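Local coordinates for RNA-binding protein (Porphyromonas gingivalis W83, PDB 7JLY) that probably binds RNA through a single RNA recognition motif and can also bind a calcium ion, at residues D18-Y26 with R59-Q70. Numbering follows the deposited sequence.
Sequences DLTGLLQQY and RAIEELFDQEFQ
Tyr26 CG lies anti to its own carbonyl carbon (chi1 -55°), which turns one face of the ring to Ala60 of helix 54-64, while Leu22, with CG anti to the backbone N, reaches out to Leu64 and Phe69. These residues pack together the two helices of an RNA recognition motif, the beta-alpha-beta-beta-alpha-beta fold in which both helices lie on one side of the antiparallel sheet. The short helical segments 18-23 and 59-64 run nearly perpendicular, at 96°, with axes 12.1 Å apart, a separation filled by side chains such as Leu22, Leu23 and Leu64. Where the chain leaves the first helix the approach is tighter: Ala60 CA sits over one face of the Tyr26 ring, a CH-pi contact, and Ala60 CB rests 3.6 Å from Tyr26 CD2. The same methyl meets Leu23 CD1, which also touches Leu64 CD1; Leu23 continues inward to Ile5, Val49 and Met51 of the sheet, tying this seam to the hydrophobic core. Leu22 and Leu64 meet tip to tip, CD1 of the former 3.9 Å from CD2 of the latter. The other methyl of Leu22, CD2, stands almost exactly on the normal of the Phe69 ring, 4.2 Å from its centroid, and Gln70 CG lies over the centre of the opposite face, so the ring lies between the two. Nearby, Asp18 forms a salt bridge with Arg15, and the Gln70 side chain crosses that of Asp18 at about a right angle, with Gln70 NE2 3.9 Å from Asp18 OD2, too far for a hydrogen bond. At the other end, Glu63 extends its chain across the edge of the Tyr26 ring, the carboxylate plane turned 85° from the ring plane. Tyr26 OH donates a 2.7 Å hydrogen bond to Glu63 OE2, meeting that oxygen from above the carboxylate plane.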
ATOM      1  N   ASP A  18      -0.728  -3.602  -8.559  1.00 17.64           N
ATOM      2  CA  ASP A  18      -1.944  -2.849  -8.291  1.00 18.25           C
ATOM      3  C   ASP A  18      -1.721  -1.782  -7.216  1.00 18.59           C
ATOM      4  O   ASP A  18      -2.297  -0.692  -7.294  1.00 18.97           O
ATOM      5  CB  ASP A  18      -3.066  -3.799  -7.870  1.00 17.84           C
ATOM      6  CG  ASP A  18      -3.337  -4.872  -8.915  1.00 21.58           C
ATOM      7  OD1 ASP A  18      -3.307  -4.536 -10.113  1.00 19.92           O
ATOM      8  OD2 ASP A  18      -3.572  -6.045  -8.545  1.00 21.46           O
ATOM      9  N   LEU A  19      -0.904  -2.096  -6.208  1.00 17.88           N
ATOM     10  CA  LEU A  19      -0.579  -1.118  -5.171  1.00 19.19           C
ATOM     11  C   LEU A  19       0.265   0.004  -5.742  1.00 17.10           C
ATOM     12  O   LEU A  19       0.029   1.168  -5.457  1.00 16.69           O
ATOM     13  CB  LEU A  19       0.152  -1.770  -4.004  1.00 17.44           C
ATOM     14  CG  LEU A  19      -0.696  -2.742  -3.185  1.00 15.61           C
ATOM     15  CD1 LEU A  19       0.108  -3.235  -2.009  1.00 19.03           C
ATOM     16  CD2 LEU A  19      -1.976  -2.056  -2.702  1.00 17.42           C
ATOM     17  N   THR A  20       1.251  -0.353  -6.557  1.00 16.88           N
ATOM     18  CA  THR A  20       2.062   0.658  -7.208  1.00 16.97           C
ATOM     19  C   THR A  20       1.187   1.515  -8.104  1.00 20.16           C
ATOM     20  O   THR A  20       1.318   2.736  -8.115  1.00 19.80           O
ATOM     21  CB  THR A  20       3.191   0.037  -8.041  1.00 20.60           C
ATOM     22  OG1 THR A  20       4.044  -0.743  -7.184  1.00 19.75           O
ATOM     23  CG2 THR A  20       4.008   1.130  -8.713  1.00 22.37           C
ATOM     24  N   GLY A  21       0.283   0.873  -8.842  1.00 18.04           N
ATOM     25  CA  GLY A  21      -0.587   1.587  -9.771  1.00 19.24           C
ATOM     26  C   GLY A  21      -1.441   2.625  -9.060  1.00 22.08           C
ATOM     27  O   GLY A  21      -1.683   3.734  -9.572  1.00 24.19           O
ATOM     28  N   LEU A  22      -1.903   2.250  -7.874  1.00 18.28           N
ATOM     29  CA  LEU A  22      -2.730   3.106  -7.042  1.00 18.12           C
ATOM     30  C   LEU A  22      -1.949   4.298  -6.496  1.00 19.07           C
ATOM     31  O   LEU A  22      -2.373   5.451  -6.627  1.00 19.11           O
ATOM     32  CB  LEU A  22      -3.321   2.291  -5.885  1.00 20.28           C
ATOM     33  CG  LEU A  22      -4.316   3.022  -4.978  1.00 20.85           C
ATOM     34  CD1 LEU A  22      -5.523   3.470  -5.781  1.00 20.73           C
ATOM     35  CD2 LEU A  22      -4.732   2.132  -3.801  1.00 19.16           C
ATOM     36  N   LEU A  23      -0.805   4.014  -5.875  1.00 18.42           N
ATOM     37  CA  LEU A  23      -0.064   5.041  -5.146  1.00 18.34           C
ATOM     38  C   LEU A  23       0.784   5.920  -6.068  1.00 18.89           C
ATOM     39  O   LEU A  23       1.021   7.088  -5.757  1.00 19.07           O
ATOM     40  CB  LEU A  23       0.821   4.397  -4.062  1.00 15.03           C
ATOM     41  CG  LEU A  23       0.129   4.097  -2.715  1.00 15.95           C
ATOM     42  CD1 LEU A  23      -0.410   5.369  -2.107  1.00 16.43           C
ATOM     43  CD2 LEU A  23      -0.993   3.054  -2.834  1.00 17.53           C
ATOM     44  N   GLN A  24       1.216   5.393  -7.210  1.00 16.13           N
ATOM     45  CA  GLN A  24       2.118   6.175  -8.059  1.00 17.49           C
ATOM     46  C   GLN A  24       1.379   7.351  -8.711  1.00 20.16           C
ATOM     47  O   GLN A  24       2.002   8.253  -9.276  1.00 17.75           O
ATOM     48  CB  GLN A  24       2.775   5.295  -9.130  1.00 19.55           C
ATOM     49  CG  GLN A  24       1.888   4.982 -10.310  1.00 23.62           C
ATOM     50  CD  GLN A  24       2.557   4.054 -11.318  1.00 26.96           C
ATOM     51  OE1 GLN A  24       3.738   3.730 -11.193  1.00 26.10           O
ATOM     52  NE2 GLN A  24       1.798   3.629 -12.322  1.00 27.15           N
ATOM     53  N   GLN A  25       0.052   7.341  -8.623  1.00 17.73           N
ATOM     54  CA  GLN A  25      -0.755   8.469  -9.076  1.00 18.83           C
ATOM     55  C   GLN A  25      -0.449   9.759  -8.317  1.00 19.47           C
ATOM     56  O   GLN A  25      -0.691  10.842  -8.844  1.00 18.22           O
ATOM     57  CB  GLN A  25      -2.247   8.155  -8.928  1.00 16.83           C
ATOM     58  CG  GLN A  25      -2.762   7.010  -9.818  1.00 14.62           C
ATOM     59  CD  GLN A  25      -4.233   6.710  -9.561  1.00 19.33           C
ATOM     60  OE1 GLN A  25      -5.070   6.854 -10.449  1.00 20.57           O
ATOM     61  NE2 GLN A  25      -4.554   6.305  -8.338  1.00 20.87           N
ATOM     62  N   TYR A  26       0.071   9.635  -7.091  1.00 16.21           N
ATOM     63  CA  TYR A  26       0.275  10.781  -6.199  1.00 16.30           C
ATOM     64  C   TYR A  26       1.725  11.231  -6.107  1.00 17.73           C
ATOM     65  O   TYR A  26       1.986  12.294  -5.576  1.00 19.27           O
ATOM     66  CB  TYR A  26      -0.257  10.453  -4.790  1.00 15.73           C
ATOM     67  CG  TYR A  26      -1.697  10.021  -4.892  1.00 16.47           C
ATOM     68  CD1 TYR A  26      -2.709  10.962  -5.082  1.00 17.33           C
ATOM     69  CD2 TYR A  26      -2.036   8.680  -4.888  1.00 20.19           C
ATOM     70  CE1 TYR A  26      -4.022  10.567  -5.220  1.00 18.23           C
ATOM     71  CE2 TYR A  26      -3.351   8.272  -5.029  1.00 19.52           C
ATOM     72  CZ  TYR A  26      -4.338   9.221  -5.195  1.00 17.68           C
ATOM     73  OH  TYR A  26      -5.649   8.809  -5.347  1.00 16.34           O
ATOM     74  N   ARG A  59      -0.524  13.125   1.078  1.00 17.55           N
ATOM     75  CA  ARG A  59      -1.616  13.457   0.165  1.00 17.19           C
ATOM     76  C   ARG A  59      -2.350  12.188  -0.269  1.00 18.74           C
ATOM     77  O   ARG A  59      -3.582  12.157  -0.323  1.00 17.13           O
ATOM     78  CB  ARG A  59      -1.084  14.207  -1.058  1.00 19.35           C
ATOM     79  CG  ARG A  59      -2.053  14.248  -2.219  1.00 20.01           C
ATOM     80  CD  ARG A  59      -1.385  14.840  -3.452  1.00 20.39           C
ATOM     81  NE  ARG A  59      -1.079  16.255  -3.254  1.00 22.38           N
ATOM     82  CZ  ARG A  59      -1.958  17.225  -3.486  1.00 23.62           C
ATOM     83  NH1 ARG A  59      -3.179  16.914  -3.918  1.00 24.18           N
ATOM     84  NH2 ARG A  59      -1.624  18.493  -3.295  1.00 23.63           N
ATOM     85  N   ALA A  60      -1.594  11.134  -0.576  1.00 14.41           N
ATOM     86  CA  ALA A  60      -2.219   9.884  -1.016  1.00 16.96           C
ATOM     87  C   ALA A  60      -3.091   9.314   0.096  1.00 17.44           C
ATOM     88  O   ALA A  60      -4.214   8.883  -0.143  1.00 16.85           O
ATOM     89  CB  ALA A  60      -1.169   8.865  -1.448  1.00 16.60           C
ATOM     90  N   ILE A  61      -2.579   9.332   1.323  1.00 18.38           N
ATOM     91  CA  ILE A  61      -3.346   8.813   2.447  1.00 16.76           C
ATOM     92  C   ILE A  61      -4.641   9.613   2.643  1.00 19.25           C
ATOM     93  O   ILE A  61      -5.705   9.045   2.885  1.00 19.56           O
ATOM     94  CB  ILE A  61      -2.493   8.830   3.737  1.00 17.96           C
ATOM     95  CG1 ILE A  61      -1.416   7.746   3.656  1.00 19.59           C
ATOM     96  CG2 ILE A  61      -3.376   8.656   4.986  1.00 20.61           C
ATOM     97  CD1 ILE A  61      -0.225   7.992   4.559  1.00 19.64           C
ATOM     98  N   GLU A  62      -4.553  10.928   2.503  1.00 17.79           N
ATOM     99  CA  GLU A  62      -5.706  11.799   2.727  1.00 18.96           C
ATOM    100  C   GLU A  62      -6.785  11.570   1.665  1.00 18.92           C
ATOM    101  O   GLU A  62      -7.983  11.568   1.961  1.00 19.23           O
ATOM    102  CB  GLU A  62      -5.266  13.267   2.726  1.00 18.82           C
ATOM    103  CG  GLU A  62      -6.403  14.286   2.832  1.00 23.36           C
ATOM    104  CD  GLU A  62      -6.972  14.393   4.237  1.00 33.06           C
ATOM    105  OE1 GLU A  62      -6.368  13.821   5.179  1.00 37.73           O
ATOM    106  OE2 GLU A  62      -8.030  15.045   4.400  1.00 37.60           O
ATOM    107  N   GLU A  63      -6.356  11.370   0.427  1.00 17.02           N
ATOM    108  CA  GLU A  63      -7.310  11.129  -0.650  1.00 16.54           C
ATOM    109  C   GLU A  63      -7.911   9.732  -0.539  1.00 17.42           C
ATOM    110  O   GLU A  63      -9.128   9.544  -0.669  1.00 17.45           O
ATOM    111  CB  GLU A  63      -6.645  11.309  -2.026  1.00 15.04           C
ATOM    112  CG  GLU A  63      -7.538  10.832  -3.176  1.00 17.13           C
ATOM    113  CD  GLU A  63      -7.164  11.432  -4.511  1.00 18.44           C
ATOM    114  OE1 GLU A  63      -6.611  12.561  -4.524  1.00 18.69           O
ATOM    115  OE2 GLU A  63      -7.432  10.778  -5.541  1.00 17.03           O
ATOM    116  N   LEU A  64      -7.060   8.747  -0.286  1.00 17.03           N
ATOM    117  CA  LEU A  64      -7.500   7.357  -0.361  1.00 17.94           C
ATOM    118  C   LEU A  64      -8.274   6.901   0.864  1.00 19.37           C
ATOM    119  O   LEU A  64      -8.970   5.882   0.798  1.00 18.50           O
ATOM    120  CB  LEU A  64      -6.307   6.432  -0.589  1.00 16.86           C
ATOM    121  CG  LEU A  64      -5.650   6.533  -1.969  1.00 16.97           C
ATOM    122  CD1 LEU A  64      -4.396   5.684  -2.002  1.00 17.94           C
ATOM    123  CD2 LEU A  64      -6.609   6.083  -3.072  1.00 19.38           C
ATOM    124  N   PHE A  65      -8.158   7.649   1.965  1.00 21.46           N
ATOM    125  CA  PHE A  65      -8.812   7.289   3.225  1.00 21.86           C
ATOM    126  C   PHE A  65     -10.291   6.927   3.048  1.00 23.49           C
ATOM    127  O   PHE A  65     -11.071   7.708   2.489  1.00 22.11           O
ATOM    128  CB  PHE A  65      -8.688   8.422   4.253  1.00 22.24           C
ATOM    129  CG  PHE A  65      -9.420   8.143   5.544  1.00 30.42           C
ATOM    130  CD1 PHE A  65      -8.885   7.276   6.485  1.00 30.28           C
ATOM    131  CD2 PHE A  65     -10.644   8.735   5.805  1.00 31.09           C
ATOM    132  CE1 PHE A  65      -9.560   7.004   7.666  1.00 30.06           C
ATOM    133  CE2 PHE A  65     -11.324   8.469   6.988  1.00 33.91           C
ATOM    134  CZ  PHE A  65     -10.777   7.601   7.916  1.00 36.04           C
ATOM    135  N   ASP A  66     -10.637   5.718   3.495  1.00 25.18           N
ATOM    136  CA  ASP A  66     -12.021   5.240   3.559  1.00 23.19           C
ATOM    137  C   ASP A  66     -12.611   4.880   2.189  1.00 23.89           C
ATOM    138  O   ASP A  66     -13.775   4.507   2.104  1.00 26.48           O
ATOM    139  CB  ASP A  66     -12.913   6.287   4.235  1.00 26.51           C
ATOM    140  CG  ASP A  66     -13.938   5.671   5.158  1.00 36.33           C
ATOM    141  OD1 ASP A  66     -13.542   4.862   6.032  1.00 36.81           O
ATOM    142  OD2 ASP A  66     -15.137   6.003   5.008  1.00 41.08           O
ATOM    143  N   GLN A  67     -11.824   4.991   1.122  1.00 20.05           N
ATOM    144  CA  GLN A  67     -12.316   4.599  -0.192  1.00 19.96           C
ATOM    145  C   GLN A  67     -12.306   3.077  -0.343  1.00 19.60           C
ATOM    146  O   GLN A  67     -11.486   2.392   0.247  1.00 19.35           O
ATOM    147  CB  GLN A  67     -11.481   5.235  -1.305  1.00 20.87           C
ATOM    148  CG  GLN A  67     -11.682   6.738  -1.461  1.00 22.24           C
ATOM    149  CD  GLN A  67     -11.189   7.228  -2.804  1.00 22.26           C
ATOM    150  OE1 GLN A  67     -11.508   6.644  -3.841  1.00 28.44           O
ATOM    151  NE2 GLN A  67     -10.390   8.280  -2.794  1.00 19.81           N
ATOM    152  N   GLU A  68     -13.234   2.548  -1.128  1.00 19.16           N
ATOM    153  CA  GLU A  68     -13.192   1.140  -1.470  1.00 18.68           C
ATOM    154  C   GLU A  68     -12.288   0.933  -2.670  1.00 19.63           C
ATOM    155  O   GLU A  68     -12.237   1.771  -3.572  1.00 23.95           O
ATOM    156  CB  GLU A  68     -14.602   0.620  -1.758  1.00 20.51           C
ATOM    157  CG  GLU A  68     -15.451   0.536  -0.515  1.00 17.54           C
ATOM    158  CD  GLU A  68     -16.910   0.286  -0.809  1.00 25.24           C
ATOM    159  OE1 GLU A  68     -17.294   0.266  -1.998  1.00 25.56           O
ATOM    160  OE2 GLU A  68     -17.670   0.118   0.161  1.00 26.46           O
ATOM    161  N   PHE A  69     -11.573  -0.187  -2.663  1.00 17.33           N
ATOM    162  CA  PHE A  69     -10.650  -0.566  -3.717  1.00 17.14           C
ATOM    163  C   PHE A  69     -10.868  -2.062  -3.969  1.00 20.77           C
ATOM    164  O   PHE A  69     -10.770  -2.864  -3.037  1.00 19.41           O
ATOM    165  CB  PHE A  69      -9.204  -0.253  -3.290  1.00 17.33           C
ATOM    166  CG  PHE A  69      -8.159  -0.618  -4.308  1.00 22.04           C
ATOM    167  CD1 PHE A  69      -8.100   0.034  -5.533  1.00 21.22           C
ATOM    168  CD2 PHE A  69      -7.198  -1.576  -4.017  1.00 19.72           C
ATOM    169  CE1 PHE A  69      -7.124  -0.283  -6.462  1.00 21.48           C
ATOM    170  CE2 PHE A  69      -6.217  -1.903  -4.948  1.00 24.71           C
ATOM    171  CZ  PHE A  69      -6.183  -1.260  -6.170  1.00 21.41           C
ATOM    172  N   GLN A  70     -11.184  -2.426  -5.211  1.00 18.47           N
ATOM    173  CA  GLN A  70     -11.514  -3.812  -5.562  1.00 20.90           C
ATOM    174  C   GLN A  70     -12.469  -4.429  -4.526  1.00 20.53           C
ATOM    175  O   GLN A  70     -12.253  -5.544  -4.032  1.00 20.46           O
ATOM    176  CB  GLN A  70     -10.226  -4.644  -5.718  1.00 21.65           C
ATOM    177  CG  GLN A  70      -9.330  -4.134  -6.869  1.00 22.96           C
ATOM    178  CD  GLN A  70      -8.182  -5.075  -7.224  1.00 28.68           C
ATOM    179  OE1 GLN A  70      -8.235  -6.279  -6.960  1.00 28.04           O
ATOM    180  NE2 GLN A  70      -7.135  -4.524  -7.833  1.00 28.94           N
TER